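Local atomic coordinates of putative malic enzyme ((S)-malate:NAD+ oxidoreductase (decarboxylating)) (Streptococcus pyogenes, PDB entry 2A9F), a protein that probably catalyses the NAD-dependent oxidative decarboxylation of (S)-malate to pyruvate, with magnesium or manganese as the divalent cation. Residues 118-123 / 145-150; 123-128 / 152-157. One frame throughout, in Å; residues are numbered along the deposited sequence.

Interaction 1 (118-123 / 145-150)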
loop_
_atom_site.group_PDB
_atom_site.type_symbol
_atom_site.label_atom_id
_atom_site.label_comp_id
_atom_site.label_asym_id
_atom_site.label_seq_id
_atom_site.Cartn_x
_atom_site.Cartn_y
_atom_site.Cartn_z
ATOM N N GLU A 118 -0.540 -2.127 20.224
ATOM C CA GLU A 118 -0.003 -3.455 19.987
ATOM C C GLU A 118 -0.221 -3.966 18.568
ATOM O O GLU A 118 0.723 -4.405 17.919
ATOM C CB GLU A 118 -0.603 -4.435 21.002
ATOM C CG GLU A 118 0.213 -5.683 21.183
ATOM C CD GLU A 118 1.684 -5.367 21.276
ATOM O OE1 GLU A 118 2.067 -4.538 22.134
ATOM O OE2 GLU A 118 2.458 -5.941 20.480
ATOM N N GLU A 119 -1.453 -3.911 18.078
ATOM C CA GLU A 119 -1.705 -4.412 16.737
ATOM C C GLU A 119 -1.337 -3.446 15.607
ATOM O O GLU A 119 -1.357 -3.831 14.436
ATOM C CB GLU A 119 -3.160 -4.872 16.591
ATOM C CG GLU A 119 -4.205 -3.793 16.691
ATOM C CD GLU A 119 -5.551 -4.272 16.171
ATOM O OE1 GLU A 119 -5.619 -4.640 14.974
ATOM O OE2 GLU A 119 -6.534 -4.286 16.952
ATOM N N ILE A 120 -1.013 -2.198 15.937
ATOM C CA ILE A 120 -0.616 -1.267 14.897
ATOM C C ILE A 120 0.828 -1.599 14.552
ATOM O O ILE A 120 1.169 -1.753 13.375
ATOM C CB ILE A 120 -0.697 0.227 15.349
ATOM C CG1 ILE A 120 -2.155 0.678 15.408
ATOM C CG2 ILE A 120 0.066 1.124 14.358
ATOM C CD1 ILE A 120 -2.334 2.123 15.800
ATOM N N ILE A 121 1.671 -1.732 15.581
ATOM C CA ILE A 121 3.083 -2.028 15.350
ATOM C C ILE A 121 3.188 -3.395 14.713
ATOM O O ILE A 121 4.080 -3.652 13.921
ATOM C CB ILE A 121 3.941 -1.943 16.665
ATOM C CG1 ILE A 121 4.252 -3.329 17.218
ATOM C CG2 ILE A 121 3.223 -1.123 17.717
ATOM C CD1 ILE A 121 5.506 -3.974 16.627
ATOM N N SER A 122 2.235 -4.258 15.022
ATOM C CA SER A 122 2.232 -5.601 14.472
ATOM C C SER A 122 1.735 -5.662 13.027
ATOM O O SER A 122 2.104 -6.577 12.276
ATOM C CB SER A 122 1.391 -6.503 15.369
ATOM O OG SER A 122 1.986 -6.555 16.656
ATOM N N ILE A 123 0.904 -4.687 12.649
ATOM C CA ILE A 123 0.361 -4.595 11.282
ATOM C C ILE A 123 1.463 -4.130 10.337
ATOM O O ILE A 123 1.698 -4.725 9.283
ATOM C CB ILE A 123 -0.807 -3.571 11.197
ATOM C CG1 ILE A 123 -2.129 -4.251 11.562
ATOM C CG2 ILE A 123 -0.879 -2.965 9.793
ATOM C CD1 ILE A 123 -3.191 -3.287 12.023
ATOM N N PHE A 145 4.567 7.532 20.376
ATOM C CA PHE A 145 5.968 7.412 20.764
ATOM C C PHE A 145 6.398 5.962 20.947
ATOM O O PHE A 145 7.527 5.597 20.617
ATOM C CB PHE A 145 6.226 8.205 22.039
ATOM C CG PHE A 145 5.931 9.667 21.900
ATOM C CD1 PHE A 145 6.690 10.462 21.046
ATOM C CD2 PHE A 145 4.870 10.244 22.592
ATOM C CE1 PHE A 145 6.394 11.820 20.881
ATOM C CE2 PHE A 145 4.563 11.595 22.437
ATOM C CZ PHE A 145 5.325 12.388 21.580
ATOM N N GLU A 146 5.497 5.136 21.460
ATOM C CA GLU A 146 5.809 3.732 21.677
ATOM C C GLU A 146 5.782 2.968 20.345
ATOM O O GLU A 146 6.627 2.109 20.091
ATOM C CB GLU A 146 4.812 3.119 22.672
ATOM C CG GLU A 146 5.156 1.692 23.099
ATOM C CD GLU A 146 4.052 1.029 23.910
ATOM O OE1 GLU A 146 4.210 -0.161 24.254
ATOM O OE2 GLU A 146 3.029 1.686 24.201
ATOM N N ILE A 147 4.805 3.285 19.499
ATOM C CA ILE A 147 4.686 2.639 18.192
ATOM C C ILE A 147 5.955 2.845 17.366
ATOM O O ILE A 147 6.442 1.918 16.721
ATOM C CB ILE A 147 3.496 3.211 17.396
ATOM C CG1 ILE A 147 2.185 2.811 18.070
ATOM C CG2 ILE A 147 3.551 2.734 15.946
ATOM C CD1 ILE A 147 0.971 3.319 17.356
ATOM N N GLU A 148 6.491 4.062 17.397
ATOM C CA GLU A 148 7.688 4.374 16.637
ATOM C C GLU A 148 8.924 3.669 17.168
ATOM O O GLU A 148 9.730 3.152 16.391
ATOM C CB GLU A 148 7.950 5.875 16.633
ATOM C CG GLU A 148 9.047 6.260 15.667
ATOM C CD GLU A 148 9.629 7.630 15.941
ATOM O OE1 GLU A 148 10.167 7.839 17.048
ATOM O OE2 GLU A 148 9.559 8.495 15.046
ATOM N N GLN A 149 9.080 3.655 18.488
ATOM C CA GLN A 149 10.241 3.024 19.103
ATOM C C GLN A 149 10.259 1.510 18.916
ATOM O O GLN A 149 11.304 0.920 18.637
ATOM C CB GLN A 149 10.297 3.381 20.586
ATOM C CG GLN A 149 10.383 4.888 20.834
ATOM C CD GLN A 149 11.527 5.549 20.069
ATOM O OE1 GLN A 149 12.703 5.376 20.404
ATOM N NE2 GLN A 149 11.182 6.306 19.028
ATOM N N ARG A 150 9.103 0.882 19.070
ATOM C CA ARG A 150 9.007 -0.555 18.892
ATOM C C ARG A 150 9.207 -0.885 17.407
ATOM O O ARG A 150 9.707 -1.959 17.063
ATOM C CB ARG A 150 7.631 -1.056 19.357
ATOM C CG ARG A 150 7.479 -1.227 20.864
ATOM C CD ARG A 150 7.949 -2.606 21.331
ATOM N NE ARG A 150 7.039 -3.651 20.873
ATOM C CZ ARG A 150 5.789 -3.792 21.309
ATOM N NH1 ARG A 150 5.301 -2.961 22.223
ATOM N NH2 ARG A 150 5.017 -4.749 20.813
#

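Interaction 2 (123-128 / 152-157)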
loop_
_atom_site.group_PDB
_atom_site.type_symbol
_atom_site.label_atom_id
_atom_site.label_comp_id
_atom_site.label_asym_id
_atom_site.label_seq_id
_atom_site.Cartn_x
_atom_site.Cartn_y
_atom_site.Cartn_z
ATOM N N ILE A 123 0.904 -4.687 12.649
ATOM C CA ILE A 123 0.361 -4.595 11.282
ATOM C C ILE A 123 1.463 -4.130 10.337
ATOM O O ILE A 123 1.698 -4.725 9.283
ATOM C CB ILE A 123 -0.807 -3.571 11.197
ATOM C CG1 ILE A 123 -2.129 -4.251 11.562
ATOM C CG2 ILE A 123 -0.879 -2.965 9.793
ATOM C CD1 ILE A 123 -3.191 -3.287 12.023
ATOM N N VAL A 124 2.126 -3.051 10.734
ATOM C CA VAL A 124 3.212 -2.469 9.970
ATOM C C VAL A 124 4.378 -3.437 9.849
ATOM O O VAL A 124 4.956 -3.582 8.775
ATOM C CB VAL A 124 3.698 -1.177 10.634
ATOM C CG1 VAL A 124 5.044 -0.765 10.075
ATOM C CG2 VAL A 124 2.660 -0.088 10.427
ATOM N N LYS A 125 4.724 -4.110 10.943
ATOM C CA LYS A 125 5.834 -5.052 10.892
ATOM C C LYS A 125 5.534 -6.090 9.800
ATOM O O LYS A 125 6.423 -6.545 9.084
ATOM C CB LYS A 125 6.023 -5.730 12.261
ATOM C CG LYS A 125 7.471 -5.811 12.719
ATOM C CD LYS A 125 7.580 -6.222 14.189
ATOM C CE LYS A 125 7.057 -7.637 14.413
ATOM N NZ LYS A 125 6.903 -7.979 15.851
ATOM N N ALA A 126 4.266 -6.448 9.665
ATOM C CA ALA A 126 3.888 -7.424 8.661
ATOM C C ALA A 126 3.931 -6.828 7.244
ATOM O O ALA A 126 4.075 -7.557 6.257
ATOM C CB ALA A 126 2.506 -7.970 8.980
ATOM N N LEU A 127 3.800 -5.506 7.152
ATOM C CA LEU A 127 3.832 -4.812 5.873
ATOM C C LEU A 127 5.262 -4.567 5.449
ATOM O O LEU A 127 5.580 -4.582 4.260
ATOM C CB LEU A 127 3.137 -3.453 5.969
ATOM C CG LEU A 127 1.626 -3.407 6.123
ATOM C CD1 LEU A 127 1.193 -2.015 6.484
ATOM C CD2 LEU A 127 0.980 -3.864 4.834
ATOM N N ALA A 128 6.125 -4.355 6.435
ATOM C CA ALA A 128 7.525 -4.037 6.186
ATOM C C ALA A 128 8.151 -4.655 4.926
ATOM O O ALA A 128 8.810 -3.963 4.167
ATOM C CB ALA A 128 8.353 -4.371 7.420
ATOM N N ILE A 152 11.020 1.042 15.148
ATOM C CA ILE A 152 12.398 1.345 14.802
ATOM C C ILE A 152 13.286 0.173 15.198
ATOM O O ILE A 152 14.178 -0.231 14.452
ATOM C CB ILE A 152 12.890 2.586 15.569
ATOM C CG1 ILE A 152 12.321 3.858 14.929
ATOM C CG2 ILE A 152 14.411 2.587 15.623
ATOM C CD1 ILE A 152 12.719 5.141 15.647
ATOM N N LYS A 153 13.033 -0.352 16.392
ATOM C CA LYS A 153 13.797 -1.459 16.945
ATOM C C LYS A 153 13.504 -2.777 16.244
ATOM O O LYS A 153 14.423 -3.466 15.807
ATOM C CB LYS A 153 13.512 -1.581 18.450
ATOM C CG LYS A 153 14.697 -1.244 19.361
ATOM C CD LYS A 153 15.825 -2.285 19.211
ATOM C CE LYS A 153 16.966 -2.108 20.228
ATOM N NZ LYS A 153 17.809 -0.875 20.043
ATOM N N GLU A 154 12.228 -3.116 16.114
ATOM C CA GLU A 154 11.835 -4.369 15.482
ATOM C C GLU A 154 11.843 -4.445 13.948
ATOM O O GLU A 154 11.777 -5.541 13.397
ATOM C CB GLU A 154 10.460 -4.789 16.017
ATOM C CG GLU A 154 10.510 -5.314 17.450
ATOM C CD GLU A 154 9.155 -5.344 18.139
ATOM O OE1 GLU A 154 8.176 -5.826 17.531
ATOM O OE2 GLU A 154 9.077 -4.895 19.303
ATOM N N CYS A 155 11.931 -3.312 13.253
ATOM C CA CYS A 155 11.930 -3.326 11.784
ATOM C C CYS A 155 13.292 -3.360 11.105
ATOM O O CYS A 155 14.289 -2.857 11.635
ATOM C CB CYS A 155 11.156 -2.130 11.232
ATOM S SG CYS A 155 9.386 -2.367 11.156
ATOM N N HIS A 156 13.308 -3.937 9.905
ATOM C CA HIS A 156 14.528 -4.057 9.105
ATOM C C HIS A 156 14.643 -2.911 8.096
ATOM O O HIS A 156 15.595 -2.842 7.313
ATOM C CB HIS A 156 14.547 -5.411 8.377
ATOM C CG HIS A 156 14.340 -6.583 9.287
ATOM N ND1 HIS A 156 13.108 -6.903 9.820
ATOM C CD2 HIS A 156 15.214 -7.484 9.795
ATOM C CE1 HIS A 156 13.233 -7.949 10.618
ATOM N NE2 HIS A 156 14.501 -8.322 10.621
ATOM N N ILE A 157 13.660 -2.020 8.122
ATOM C CA ILE A 157 13.647 -0.870 7.237
ATOM C C ILE A 157 13.463 0.360 8.097
ATOM O O ILE A 157 12.942 0.277 9.197
ATOM C CB ILE A 157 12.509 -0.956 6.199
ATOM C CG1 ILE A 157 11.173 -1.239 6.899
ATOM C CG2 ILE A 157 12.834 -2.028 5.172
ATOM C CD1 ILE A 157 9.967 -1.206 5.965
#

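Interaction 1 (118-123 / 145-150)
Ile120 and Ile121 of helix 117-127 pack against Ile147 of helix 143-154, joining two helices of successive beta-alpha-beta units in the N-terminal domain. The first helix leads from strand 106-111 to strand 133-136 and the second from there to strand 159-161. The two segments run in broadly the same direction, with their axes 9.6 Å apart at closest approach and crossing at -35°.

The buried apolar core centres on Ile147. Its CG1 lies beside the backbone N (chi1 -68°), and the CD1 at the end of that branch meets Ile120, lying 3.8 Å from Ile120 CG2 and equally near Ile120 CD1. Nearer the backbone, Ile121 CG2 comes within 4.1 Å of Ile147 CG1 as these two side chains pass in opposite directions. Beyond the segments, Ile147 also touches Thr117 and Ile139.

Toward the solvent-exposed side the chemistry turns ionic. Arg150 bends at chi2 and chi3 and presents NH2 to both carboxylate oxygens of Glu118, and the carboxylate lies almost in the guanidinium plane, the two planes being 14° apart. The bond from Arg150 NH2 to Glu118 OE1 is weak, at 3.2 Å. Glu146 OE1 is a long 3.6 Å from Arg150 NH1, and NE forms a salt bridge with Glu154; three acids therefore lie around the guanidinium and would be expected to stabilise its positive charge. The shorter bond runs from Arg150 NH2 to the syn lone pair of Glu118 OE2, at 2.8 Å.

Interaction 2 (123-128 / 152-157)
Lys125 and Ala128, near the C-terminal end of helix 117-127, face Glu154, Cys155 and Ile157, where helix 143-154 ends and the chain turns toward strand 159-161. The contact thus joins the finishing ends of two helices from successive beta-alpha-beta units of the parallel four-stranded sheet. Cys155 is the first residue to leave helical geometry, and its CA lies 6.4 Å from the CA of Lys125.

The polar part is a single salt bridge at a partly exposed position. Lys125 bends at chi3 (65°), which turns CE aside from the otherwise extended chain, and NZ donates to Glu154 OE1 at 3.0 Å, approaching nearly in line with the C-O bond. The aliphatic part of the lysine also rests on the glutamate, Lys125 CD lying 3.7 Å from Glu154 CB. The other carboxylate oxygen, OE2, is engaged by Arg150 NE, so the two oxygens of Glu154 serve different cations, an arrangement that would be expected to keep the carboxylate ionised.

Beside this bridge the packing is largely apolar. The sulphur of Cys155 sits against both Lys125 and Ala128, with SG 4.2 Å from Lys125 CG and 4.4 Å from Ala128 CB. Elsewhere on the helix, Ala126 and Leu127 pack on Leu112 and Ile110 of the second subunit, so helix 117-127 also takes part in the dimer interface. Ile157, which touches Lys64 as well, holds CG1 between the backbone N and the carbonyl carbon (chi1 51°). From there its CD1 reaches Ala128, 3.8 Å from Ala128 CB and 3.5 Å from Ala128 O.

Interactions 1 and 2 are successive parts of one interface between helix 117-127 and helix 143-154, their centres about 9 Å apart. In 118-123 / 145-150 both partners are still helical and three isoleucines make a buried core, whereas in 123-128 / 152-157 the second segment leaves its helix after Glu154 and the apolar part is made by Ala128, Cys155 and Ile157, in a partly buried contact. Each carries a salt bridge at its more exposed side, but with opposite polarity: helix 117-127 gives the acid in interaction 1 and the base in interaction 2. Direct packing also connects them, Ile121 CD1 lying 3.4 Å from Glu154 OE1.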